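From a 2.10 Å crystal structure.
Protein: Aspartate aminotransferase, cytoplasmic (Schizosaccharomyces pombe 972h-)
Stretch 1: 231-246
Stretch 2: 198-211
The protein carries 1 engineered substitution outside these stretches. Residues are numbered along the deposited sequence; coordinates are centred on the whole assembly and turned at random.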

ATOM      1  N   ASN A 231       5.621   3.261 -27.212  1.00  8.52           N
ATOM      2  CA  ASN A 231       5.848   1.952 -27.827  1.00  9.77           C
ATOM      3  C   ASN A 231       7.332   1.622 -27.937  1.00 11.08           C
ATOM      4  O   ASN A 231       7.709   0.450 -27.819  1.00 12.01           O
ATOM      5  CB  ASN A 231       5.189   1.883 -29.211  1.00  8.98           C
ATOM      6  CG  ASN A 231       3.676   1.882 -29.127  1.00  9.68           C
ATOM      7  OD1 ASN A 231       3.106   1.764 -28.043  1.00  8.83           O
ATOM      8  ND2 ASN A 231       3.019   2.020 -30.265  1.00  9.62           N
ATOM      9  N   ARG A 232       8.188   2.628 -28.167  1.00  9.00           N
ATOM     10  CA  ARG A 232       9.632   2.392 -28.134  1.00  8.57           C
ATOM     11  C   ARG A 232      10.073   1.905 -26.761  1.00  8.24           C
ATOM     12  O   ARG A 232      10.898   0.991 -26.651  1.00  8.20           O
ATOM     13  CB  ARG A 232      10.386   3.670 -28.503  1.00 13.35           C
ATOM     14  CG  ARG A 232      11.909   3.542 -28.490  1.00 20.53           C
ATOM     15  CD  ARG A 232      12.560   4.895 -28.811  1.00 29.32           C
ATOM     16  NE  ARG A 232      12.012   5.464 -30.041  1.00 41.15           N
ATOM     17  CZ  ARG A 232      12.068   6.754 -30.377  1.00 49.23           C
ATOM     18  NH1 ARG A 232      12.650   7.638 -29.570  1.00 50.41           N
ATOM     19  NH2 ARG A 232      11.531   7.161 -31.524  1.00 51.32           N
ATOM     20  N   ASP A 233       9.541   2.503 -25.697  1.00  8.03           N
ATOM     21  CA  ASP A 233      10.009   2.134 -24.365  1.00 11.34           C
ATOM     22  C   ASP A 233       9.473   0.779 -23.911  1.00 11.80           C
ATOM     23  O   ASP A 233      10.101   0.140 -23.062  1.00 11.77           O
ATOM     24  CB  ASP A 233       9.651   3.232 -23.361  1.00 10.03           C
ATOM     25  CG  ASP A 233      10.468   4.508 -23.585  1.00 13.90           C
ATOM     26  OD1 ASP A 233      11.383   4.475 -24.444  1.00 11.05           O
ATOM     27  OD2 ASP A 233      10.190   5.538 -22.926  1.00 10.76           O
ATOM     28  N   SER A 234       8.363   0.310 -24.482  1.00 10.43           N
ATOM     29  CA  SER A 234       7.847  -1.027 -24.206  1.00 11.87           C
ATOM     30  C   SER A 234       8.289  -2.059 -25.246  1.00 11.25           C
ATOM     31  O   SER A 234       7.757  -3.178 -25.256  1.00 11.08           O
ATOM     32  CB  SER A 234       6.314  -1.000 -24.118  1.00  7.78           C
ATOM     33  OG  SER A 234       5.728  -0.691 -25.381  1.00  8.05           O
ATOM     34  N   TRP A 235       9.260  -1.719 -26.096  1.00  8.12           N
ATOM     35  CA  TRP A 235       9.650  -2.604 -27.195  1.00 13.20           C
ATOM     36  C   TRP A 235      10.082  -3.983 -26.699  1.00 10.05           C
ATOM     37  O   TRP A 235       9.709  -5.006 -27.287  1.00  8.82           O
ATOM     38  CB  TRP A 235      10.783  -1.970 -28.021  1.00  8.55           C
ATOM     39  CG  TRP A 235      11.224  -2.892 -29.134  1.00 10.32           C
ATOM     40  CD1 TRP A 235      10.703  -2.963 -30.393  1.00 13.17           C
ATOM     41  CD2 TRP A 235      12.230  -3.917 -29.056  1.00 10.61           C
ATOM     42  NE1 TRP A 235      11.343  -3.952 -31.116  1.00 13.17           N
ATOM     43  CE2 TRP A 235      12.285  -4.548 -30.316  1.00 12.65           C
ATOM     44  CE3 TRP A 235      13.100  -4.348 -28.045  1.00 15.54           C
ATOM     45  CZ2 TRP A 235      13.170  -5.606 -30.593  1.00 14.30           C
ATOM     46  CZ3 TRP A 235      13.985  -5.400 -28.323  1.00 16.79           C
ATOM     47  CH2 TRP A 235      14.011  -6.010 -29.591  1.00 13.71           C
ATOM     48  N   ALA A 236      10.884  -4.033 -25.629  1.00  8.14           N
ATOM     49  CA  ALA A 236      11.408  -5.312 -25.154  1.00 10.77           C
ATOM     50  C   ALA A 236      10.292  -6.223 -24.663  1.00 11.26           C
ATOM     51  O   ALA A 236      10.311  -7.430 -24.933  1.00 10.15           O
ATOM     52  CB  ALA A 236      12.442  -5.083 -24.046  1.00 10.17           C
ATOM     53  N   LEU A 237       9.326  -5.661 -23.922  1.00  9.60           N
ATOM     54  CA  LEU A 237       8.137  -6.392 -23.497  1.00 13.65           C
ATOM     55  C   LEU A 237       7.416  -7.024 -24.670  1.00 13.85           C
ATOM     56  O   LEU A 237       7.040  -8.201 -24.630  1.00 13.24           O
ATOM     57  CB  LEU A 237       7.162  -5.451 -22.792  1.00 17.87           C
ATOM     58  CG  LEU A 237       7.081  -5.449 -21.287  1.00 20.40           C
ATOM     59  CD1 LEU A 237       8.440  -5.085 -20.742  1.00 22.51           C
ATOM     60  CD2 LEU A 237       6.017  -4.437 -20.885  1.00 15.42           C
ATOM     61  N   ASN A 238       7.149  -6.225 -25.699  1.00  8.38           N
ATOM     62  CA  ASN A 238       6.356  -6.713 -26.815  1.00  8.70           C
ATOM     63  C   ASN A 238       7.148  -7.672 -27.685  1.00  8.98           C
ATOM     64  O   ASN A 238       6.564  -8.559 -28.321  1.00  9.58           O
ATOM     65  CB  ASN A 238       5.821  -5.527 -27.614  1.00  8.78           C
ATOM     66  CG  ASN A 238       4.666  -4.845 -26.893  1.00 11.78           C
ATOM     67  OD1 ASN A 238       3.539  -5.346 -26.888  1.00 11.42           O
ATOM     68  ND2 ASN A 238       4.949  -3.738 -26.241  1.00  8.39           N
ATOM     69  N   GLU A 239       8.468  -7.525 -27.720  1.00  8.94           N
ATOM     70  CA  GLU A 239       9.266  -8.511 -28.440  1.00 11.03           C
ATOM     71  C   GLU A 239       9.194  -9.866 -27.751  1.00 12.35           C
ATOM     72  O   GLU A 239       9.078 -10.907 -28.415  1.00 11.56           O
ATOM     73  CB  GLU A 239      10.714  -8.039 -28.556  1.00  9.18           C
ATOM     74  CG  GLU A 239      11.509  -8.767 -29.635  1.00 22.60           C
ATOM     75  CD  GLU A 239      11.011  -8.464 -31.060  1.00 26.86           C
ATOM     76  OE1 GLU A 239      10.239  -7.486 -31.273  1.00 28.49           O
ATOM     77  OE2 GLU A 239      11.399  -9.214 -31.975  1.00 28.06           O
ATOM     78  N   PHE A 240       9.229  -9.870 -26.413  1.00  8.97           N
ATOM     79  CA  PHE A 240       9.195 -11.126 -25.679  1.00  9.02           C
ATOM     80  C   PHE A 240       7.874 -11.857 -25.882  1.00  9.21           C
ATOM     81  O   PHE A 240       7.849 -13.093 -25.856  1.00  9.45           O
ATOM     82  CB  PHE A 240       9.467 -10.882 -24.190  1.00  8.69           C
ATOM     83  CG  PHE A 240       9.734 -12.143 -23.415  1.00 13.30           C
ATOM     84  CD1 PHE A 240      10.952 -12.792 -23.527  1.00 14.61           C
ATOM     85  CD2 PHE A 240       8.766 -12.687 -22.587  1.00 12.26           C
ATOM     86  CE1 PHE A 240      11.205 -13.966 -22.828  1.00 15.53           C
ATOM     87  CE2 PHE A 240       9.010 -13.866 -21.880  1.00 15.40           C
ATOM     88  CZ  PHE A 240      10.228 -14.506 -22.000  1.00 15.24           C
ATOM     89  N   VAL A 241       6.783 -11.122 -26.125  1.00 10.27           N
ATOM     90  CA  VAL A 241       5.480 -11.756 -26.352  1.00 10.15           C
ATOM     91  C   VAL A 241       5.544 -12.753 -27.503  1.00 11.02           C
ATOM     92  O   VAL A 241       4.867 -13.791 -27.475  1.00 12.66           O
ATOM     93  CB  VAL A 241       4.393 -10.690 -26.607  1.00 10.24           C
ATOM     94  CG1 VAL A 241       3.061 -11.365 -27.002  1.00 10.42           C
ATOM     95  CG2 VAL A 241       4.198  -9.810 -25.375  1.00  8.89           C
ATOM     96  N   LYS A 242       6.362 -12.467 -28.520  1.00 10.75           N
ATOM     97  CA  LYS A 242       6.479 -13.332 -29.690  1.00 12.54           C
ATOM     98  C   LYS A 242       6.899 -14.753 -29.342  1.00 19.51           C
ATOM     99  O   LYS A 242       6.651 -15.668 -30.133  1.00 21.91           O
ATOM    100  CB  LYS A 242       7.500 -12.755 -30.671  1.00 16.45           C
ATOM    101  CG  LYS A 242       7.196 -11.336 -31.121  1.00 21.51           C
ATOM    102  CD  LYS A 242       8.278 -10.837 -32.077  1.00 25.68           C
ATOM    103  CE  LYS A 242       7.903  -9.491 -32.682  1.00 28.32           C
ATOM    104  NZ  LYS A 242       8.992  -8.988 -33.571  1.00 29.62           N
ATOM    105  N   TYR A 243       7.547 -14.962 -28.200  1.00 19.22           N
ATOM    106  CA  TYR A 243       8.073 -16.278 -27.862  1.00 19.04           C
ATOM    107  C   TYR A 243       7.055 -17.182 -27.171  1.00 20.15           C
ATOM    108  O   TYR A 243       7.359 -18.354 -26.944  1.00 26.26           O
ATOM    109  CB  TYR A 243       9.320 -16.130 -26.985  1.00 15.34           C
ATOM    110  CG  TYR A 243      10.416 -15.319 -27.632  1.00 20.98           C
ATOM    111  CD1 TYR A 243      10.709 -14.041 -27.192  1.00 21.36           C
ATOM    112  CD2 TYR A 243      11.152 -15.826 -28.696  1.00 27.19           C
ATOM    113  CE1 TYR A 243      11.700 -13.286 -27.789  1.00 21.18           C
ATOM    114  CE2 TYR A 243      12.168 -15.082 -29.284  1.00 28.79           C
ATOM    115  CZ  TYR A 243      12.422 -13.804 -28.830  1.00 25.97           C
ATOM    116  OH  TYR A 243      13.406 -13.041 -29.413  1.00 26.99           O
ATOM    117  N   ASN A 244       5.874 -16.664 -26.822  1.00 15.36           N
ATOM    118  CA  ASN A 244       4.770 -17.463 -26.270  1.00 21.55           C
ATOM    119  C   ASN A 244       5.191 -18.212 -24.998  1.00 20.22           C
ATOM    120  O   ASN A 244       4.936 -19.408 -24.838  1.00 21.35           O
ATOM    121  CB  ASN A 244       4.217 -18.425 -27.338  1.00 26.69           C
ATOM    122  CG  ASN A 244       2.759 -18.857 -27.078  1.00 34.47           C
ATOM    123  OD1 ASN A 244       1.948 -18.113 -26.506  1.00 32.94           O
ATOM    124  ND2 ASN A 244       2.426 -20.073 -27.516  1.00 38.45           N
ATOM    125  N   LYS A 245       5.858 -17.495 -24.087  1.00 15.90           N
ATOM    126  CA  LYS A 245       6.128 -17.956 -22.727  1.00 14.00           C
ATOM    127  C   LYS A 245       5.384 -17.056 -21.747  1.00 12.11           C
ATOM    128  O   LYS A 245       5.396 -15.836 -21.900  1.00  9.40           O
ATOM    129  CB  LYS A 245       7.641 -17.937 -22.413  1.00 16.04           C
ATOM    130  CG  LYS A 245       8.493 -18.771 -23.381  1.00 22.97           C
ATOM    131  CD  LYS A 245       8.718 -20.207 -22.893  1.00 26.86           C
ATOM    132  CE  LYS A 245       9.821 -20.236 -21.833  1.00 32.36           C
ATOM    133  NZ  LYS A 245      10.193 -21.575 -21.253  1.00 28.23           N
ATOM    134  N   ASP A 246       4.726 -17.625 -20.741  1.00  9.71           N
ATOM    135  CA  ASP A 246       4.114 -16.728 -19.771  1.00  9.36           C
ATOM    136  C   ASP A 246       5.207 -16.002 -18.977  1.00  9.85           C
ATOM    137  O   ASP A 246       6.333 -16.496 -18.836  1.00  9.10           O
ATOM    138  CB  ASP A 246       3.110 -17.456 -18.854  1.00  9.48           C
ATOM    139  CG  ASP A 246       3.592 -18.818 -18.327  1.00  9.84           C
ATOM    140  OD1 ASP A 246       4.224 -19.596 -19.076  1.00 13.12           O
ATOM    141  OD2 ASP A 246       3.253 -19.143 -17.157  1.00  9.75           O
TER
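Stretch 2 (198-211) TREQWLSIFESLLS

Stretch 2 packs as a single helix along stretch 1 through aromatic and aliphatic side chains, with an arginine stacked on a tryptophan at one end and no direct hydrogen bond between the stretches. Residues 199-211 are helical throughout, and Thr 198 caps the start: its OG1 accepts from Gln 201 N at 3.0 Å, while Thr 198 N donates to Gln 201 OE1 at 2.9 Å. The helix runs in the same general direction as helix 235-241 of stretch 1, at a crossing angle of -42°, and the axes approach to 11.0 Å. That spacing leaves room for large side chains between the backbones. The register advances together along both stretches: Ala 236 lies nearest Trp 202 (CA to CA 7.3 Å), Phe 240 nearest Phe 206 (CA to CA 7.1 Å) and Tyr 243 nearest Leu 210 (CA to CA 8.2 Å).

At the N-terminal end, the extended side chain of Arg 199 covers one face of the Trp 235 indole. Its guanidinium lies flat on the ring, planes at 5°, with Arg 199 CZ 3.4 Å from Trp 235 CD1, a cation-pi contact; farther back along the same side chain, Arg 199 CG sits almost directly above the six-membered ring. Water 1 accepts a weak hydrogen bond from Arg 199 NH2 (3.4 Å) and donates to Arg 232 O (3.0 Å). The edge of Trp 235 meets the next turn, CZ3 to Trp 202 CB at 3.7 Å. Ala 236 places CB over the face of Trp 202, 3.9 Å from Trp 202 CE2.

Phe 206 is the centre of the contact. Phe 240 turns its edge toward the Phe 206 face, CD1 of Phe 240 to CD1 of Phe 206 at 3.7 Å, with the planes at 61°. Ala 236 O approaches Phe 206 CZ to 3.5 Å, and Tyr 243 CE1 reaches Phe 206 CB at 3.6 Å. Leu 203 lies toward the solvent side; its CD2 is 3.7 Å from Glu 239 OE2, an oxygen engaged in a salt bridge with Lys 242 NZ at 2.9 Å.

Beyond Phe 206, Leu 210 closes the contact. Its CD1 rests over the Tyr 243 ring, 3.3 Å from Tyr 243 CD2, while its CD2 lies 3.9 Å from Phe 240 CE1 and 3.6 Å from Lys 245 CG. Water 2 links the two stretches here, donating to Leu 210 O (2.6 Å) and accepting from Lys 245 NZ (2.7 Å).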

ATOM      1  N   THR A 198      21.034  -2.913 -26.713  1.00 12.46           N
ATOM      2  CA  THR A 198      20.456  -2.661 -28.029  1.00 12.82           C
ATOM      3  C   THR A 198      19.395  -3.710 -28.353  1.00  9.17           C
ATOM      4  O   THR A 198      19.333  -4.782 -27.735  1.00  9.63           O
ATOM      5  CB  THR A 198      21.519  -2.718 -29.125  1.00 17.40           C
ATOM      6  OG1 THR A 198      22.031  -4.049 -29.212  1.00 14.08           O
ATOM      7  CG2 THR A 198      22.646  -1.779 -28.822  1.00 27.55           C
ATOM      8  N   ARG A 199      18.592  -3.423 -29.385  1.00  9.28           N
ATOM      9  CA  ARG A 199      17.606  -4.406 -29.828  1.00 12.89           C
ATOM     10  C   ARG A 199      18.278  -5.708 -30.235  1.00 12.86           C
ATOM     11  O   ARG A 199      17.811  -6.795 -29.873  1.00 10.90           O
ATOM     12  CB  ARG A 199      16.759  -3.833 -30.962  1.00 12.71           C
ATOM     13  CG  ARG A 199      15.846  -2.715 -30.443  1.00 11.52           C
ATOM     14  CD  ARG A 199      14.836  -2.279 -31.463  1.00 11.45           C
ATOM     15  NE  ARG A 199      13.980  -1.226 -30.925  1.00 13.96           N
ATOM     16  CZ  ARG A 199      12.977  -0.671 -31.596  1.00 16.20           C
ATOM     17  NH1 ARG A 199      12.712  -1.072 -32.832  1.00 16.03           N
ATOM     18  NH2 ARG A 199      12.240   0.275 -31.030  1.00 16.95           N
ATOM     19  N   GLU A 200      19.397  -5.613 -30.954  1.00 13.89           N
ATOM     20  CA  GLU A 200      20.188  -6.793 -31.301  1.00 18.35           C
ATOM     21  C   GLU A 200      20.633  -7.566 -30.058  1.00 12.58           C
ATOM     22  O   GLU A 200      20.548  -8.800 -30.016  1.00 12.92           O
ATOM     23  CB  GLU A 200      21.401  -6.362 -32.137  1.00 25.72           C
ATOM     24  CG  GLU A 200      22.376  -7.474 -32.478  1.00 38.46           C
ATOM     25  CD  GLU A 200      23.691  -6.948 -33.042  1.00 50.28           C
ATOM     26  OE1 GLU A 200      23.669  -6.320 -34.125  1.00 51.90           O
ATOM     27  OE2 GLU A 200      24.747  -7.152 -32.396  1.00 56.23           O
ATOM     28  N   GLN A 201      21.149  -6.865 -29.044  1.00 10.85           N
ATOM     29  CA  GLN A 201      21.557  -7.555 -27.821  1.00 11.25           C
ATOM     30  C   GLN A 201      20.360  -8.190 -27.114  1.00 12.46           C
ATOM     31  O   GLN A 201      20.463  -9.306 -26.580  1.00  9.50           O
ATOM     32  CB  GLN A 201      22.280  -6.583 -26.892  1.00  9.40           C
ATOM     33  CG  GLN A 201      23.654  -6.153 -27.405  1.00 12.31           C
ATOM     34  CD  GLN A 201      24.247  -5.027 -26.593  1.00 12.12           C
ATOM     35  OE1 GLN A 201      23.517  -4.195 -26.044  1.00 10.82           O
ATOM     36  NE2 GLN A 201      25.576  -4.988 -26.508  1.00 11.82           N
ATOM     37  N   TRP A 202      19.215  -7.493 -27.105  1.00  9.72           N
ATOM     38  CA  TRP A 202      18.005  -8.036 -26.489  1.00 11.13           C
ATOM     39  C   TRP A 202      17.598  -9.359 -27.121  1.00 11.69           C
ATOM     40  O   TRP A 202      17.194 -10.295 -26.416  1.00 10.26           O
ATOM     41  CB  TRP A 202      16.850  -7.047 -26.624  1.00 10.55           C
ATOM     42  CG  TRP A 202      16.670  -6.069 -25.503  1.00 10.00           C
ATOM     43  CD1 TRP A 202      16.628  -4.710 -25.605  1.00  9.60           C
ATOM     44  CD2 TRP A 202      16.446  -6.377 -24.126  1.00 11.63           C
ATOM     45  NE1 TRP A 202      16.403  -4.149 -24.369  1.00 10.85           N
ATOM     46  CE2 TRP A 202      16.290  -5.153 -23.445  1.00 12.91           C
ATOM     47  CE3 TRP A 202      16.363  -7.571 -23.400  1.00 14.99           C
ATOM     48  CZ2 TRP A 202      16.072  -5.086 -22.068  1.00 14.73           C
ATOM     49  CZ3 TRP A 202      16.135  -7.503 -22.043  1.00 18.92           C
ATOM     50  CH2 TRP A 202      15.999  -6.265 -21.387  1.00 15.49           C
ATOM     51  N   LEU A 203      17.641  -9.438 -28.453  1.00  9.65           N
ATOM     52  CA  LEU A 203      17.218 -10.661 -29.129  1.00  9.98           C
ATOM     53  C   LEU A 203      18.094 -11.837 -28.716  1.00 11.39           C
ATOM     54  O   LEU A 203      17.599 -12.946 -28.485  1.00 10.30           O
ATOM     55  CB  LEU A 203      17.266 -10.463 -30.645  1.00 12.80           C
ATOM     56  CG  LEU A 203      16.308  -9.423 -31.236  1.00 15.27           C
ATOM     57  CD1 LEU A 203      16.522  -9.332 -32.745  1.00 17.47           C
ATOM     58  CD2 LEU A 203      14.858  -9.767 -30.906  1.00 12.88           C
ATOM     59  N   SER A 204      19.402 -11.607 -28.608  1.00 11.28           N
ATOM     60  CA  SER A 204      20.301 -12.652 -28.128  1.00 10.41           C
ATOM     61  C   SER A 204      20.044 -12.978 -26.655  1.00 10.15           C
ATOM     62  O   SER A 204      20.122 -14.144 -26.249  1.00 10.33           O
ATOM     63  CB  SER A 204      21.743 -12.208 -28.360  1.00 14.33           C
ATOM     64  OG  SER A 204      22.656 -13.012 -27.642  1.00 22.69           O
ATOM     65  N   ILE A 205      19.730 -11.967 -25.841  1.00  9.74           N
ATOM     66  CA  ILE A 205      19.369 -12.215 -24.445  1.00 10.77           C
ATOM     67  C   ILE A 205      18.117 -13.090 -24.360  1.00 15.65           C
ATOM     68  O   ILE A 205      18.063 -14.057 -23.588  1.00  9.62           O
ATOM     69  CB  ILE A 205      19.182 -10.884 -23.694  1.00  9.09           C
ATOM     70  CG1 ILE A 205      20.526 -10.204 -23.447  1.00 12.80           C
ATOM     71  CG2 ILE A 205      18.463 -11.103 -22.362  1.00  8.84           C
ATOM     72  CD1 ILE A 205      20.380  -8.742 -23.026  1.00 10.97           C
ATOM     73  N   PHE A 206      17.091 -12.763 -25.151  1.00  9.53           N
ATOM     74  CA  PHE A 206      15.859 -13.556 -25.131  1.00  9.61           C
ATOM     75  C   PHE A 206      16.120 -14.992 -25.560  1.00 10.04           C
ATOM     76  O   PHE A 206      15.592 -15.934 -24.958  1.00 10.12           O
ATOM     77  CB  PHE A 206      14.797 -12.924 -26.037  1.00  9.58           C
ATOM     78  CG  PHE A 206      14.275 -11.605 -25.540  1.00 11.85           C
ATOM     79  CD1 PHE A 206      14.262 -11.318 -24.184  1.00 14.33           C
ATOM     80  CD2 PHE A 206      13.804 -10.649 -26.435  1.00 11.63           C
ATOM     81  CE1 PHE A 206      13.774 -10.106 -23.725  1.00 17.23           C
ATOM     82  CE2 PHE A 206      13.313  -9.431 -25.983  1.00 16.48           C
ATOM     83  CZ  PHE A 206      13.300  -9.160 -24.626  1.00 16.33           C
ATOM     84  N   GLU A 207      16.943 -15.179 -26.596  1.00 11.27           N
ATOM     85  CA  GLU A 207      17.252 -16.525 -27.075  1.00 16.53           C
ATOM     86  C   GLU A 207      17.849 -17.388 -25.966  1.00 12.94           C
ATOM     87  O   GLU A 207      17.464 -18.550 -25.788  1.00 11.65           O
ATOM     88  CB  GLU A 207      18.211 -16.454 -28.268  1.00 23.77           C
ATOM     89  CG  GLU A 207      18.613 -17.821 -28.814  1.00 37.10           C
ATOM     90  CD  GLU A 207      20.127 -18.006 -28.923  1.00 53.34           C
ATOM     91  OE1 GLU A 207      20.816 -17.059 -29.374  1.00 56.69           O
ATOM     92  OE2 GLU A 207      20.627 -19.100 -28.550  1.00 59.06           O
ATOM     93  N   SER A 208      18.810 -16.846 -25.220  1.00 10.68           N
ATOM     94  CA  SER A 208      19.450 -17.643 -24.179  1.00 11.33           C
ATOM     95  C   SER A 208      18.526 -17.851 -22.981  1.00 11.90           C
ATOM     96  O   SER A 208      18.545 -18.924 -22.364  1.00 10.76           O
ATOM     97  CB  SER A 208      20.759 -16.989 -23.753  1.00 15.21           C
ATOM     98  OG  SER A 208      21.720 -17.079 -24.792  1.00 18.61           O
ATOM     99  N   LEU A 209      17.709 -16.839 -22.636  1.00 10.12           N
ATOM    100  CA  LEU A 209      16.723 -17.020 -21.571  1.00  9.93           C
ATOM    101  C   LEU A 209      15.759 -18.159 -21.892  1.00 10.53           C
ATOM    102  O   LEU A 209      15.421 -18.959 -21.015  1.00 10.31           O
ATOM    103  CB  LEU A 209      15.940 -15.722 -21.331  1.00  9.49           C
ATOM    104  CG  LEU A 209      16.627 -14.539 -20.640  1.00  9.15           C
ATOM    105  CD1 LEU A 209      15.826 -13.254 -20.890  1.00  8.83           C
ATOM    106  CD2 LEU A 209      16.767 -14.782 -19.142  1.00  9.02           C
ATOM    107  N   LEU A 210      15.292 -18.242 -23.143  1.00 10.41           N
ATOM    108  CA  LEU A 210      14.382 -19.326 -23.513  1.00 16.07           C
ATOM    109  C   LEU A 210      15.105 -20.668 -23.581  1.00 13.12           C
ATOM    110  O   LEU A 210      14.543 -21.695 -23.191  1.00 11.48           O
ATOM    111  CB  LEU A 210      13.713 -19.031 -24.853  1.00 20.89           C
ATOM    112  CG  LEU A 210      13.070 -17.649 -24.949  1.00 28.38           C
ATOM    113  CD1 LEU A 210      12.966 -17.287 -26.400  1.00 33.50           C
ATOM    114  CD2 LEU A 210      11.724 -17.596 -24.287  1.00 26.48           C
ATOM    115  N   SER A 211      16.342 -20.680 -24.088  1.00 11.40           N
ATOM    116  CA  SER A 211      17.099 -21.927 -24.162  1.00 14.07           C
ATOM    117  C   SER A 211      17.311 -22.542 -22.780  1.00 14.12           C
ATOM    118  O   SER A 211      17.360 -23.770 -22.647  1.00 12.90           O
ATOM    119  CB  SER A 211      18.442 -21.677 -24.840  1.00 16.92           C
ATOM    120  OG  SER A 211      19.136 -22.889 -25.015  1.00 28.89           O
TER
HETATM  121  O   HOH W   1      13.524   0.367 -27.916  1.00 25.58           O
HETATM  122  O   HOH W   2      11.977 -22.107 -23.163  1.00 24.25           O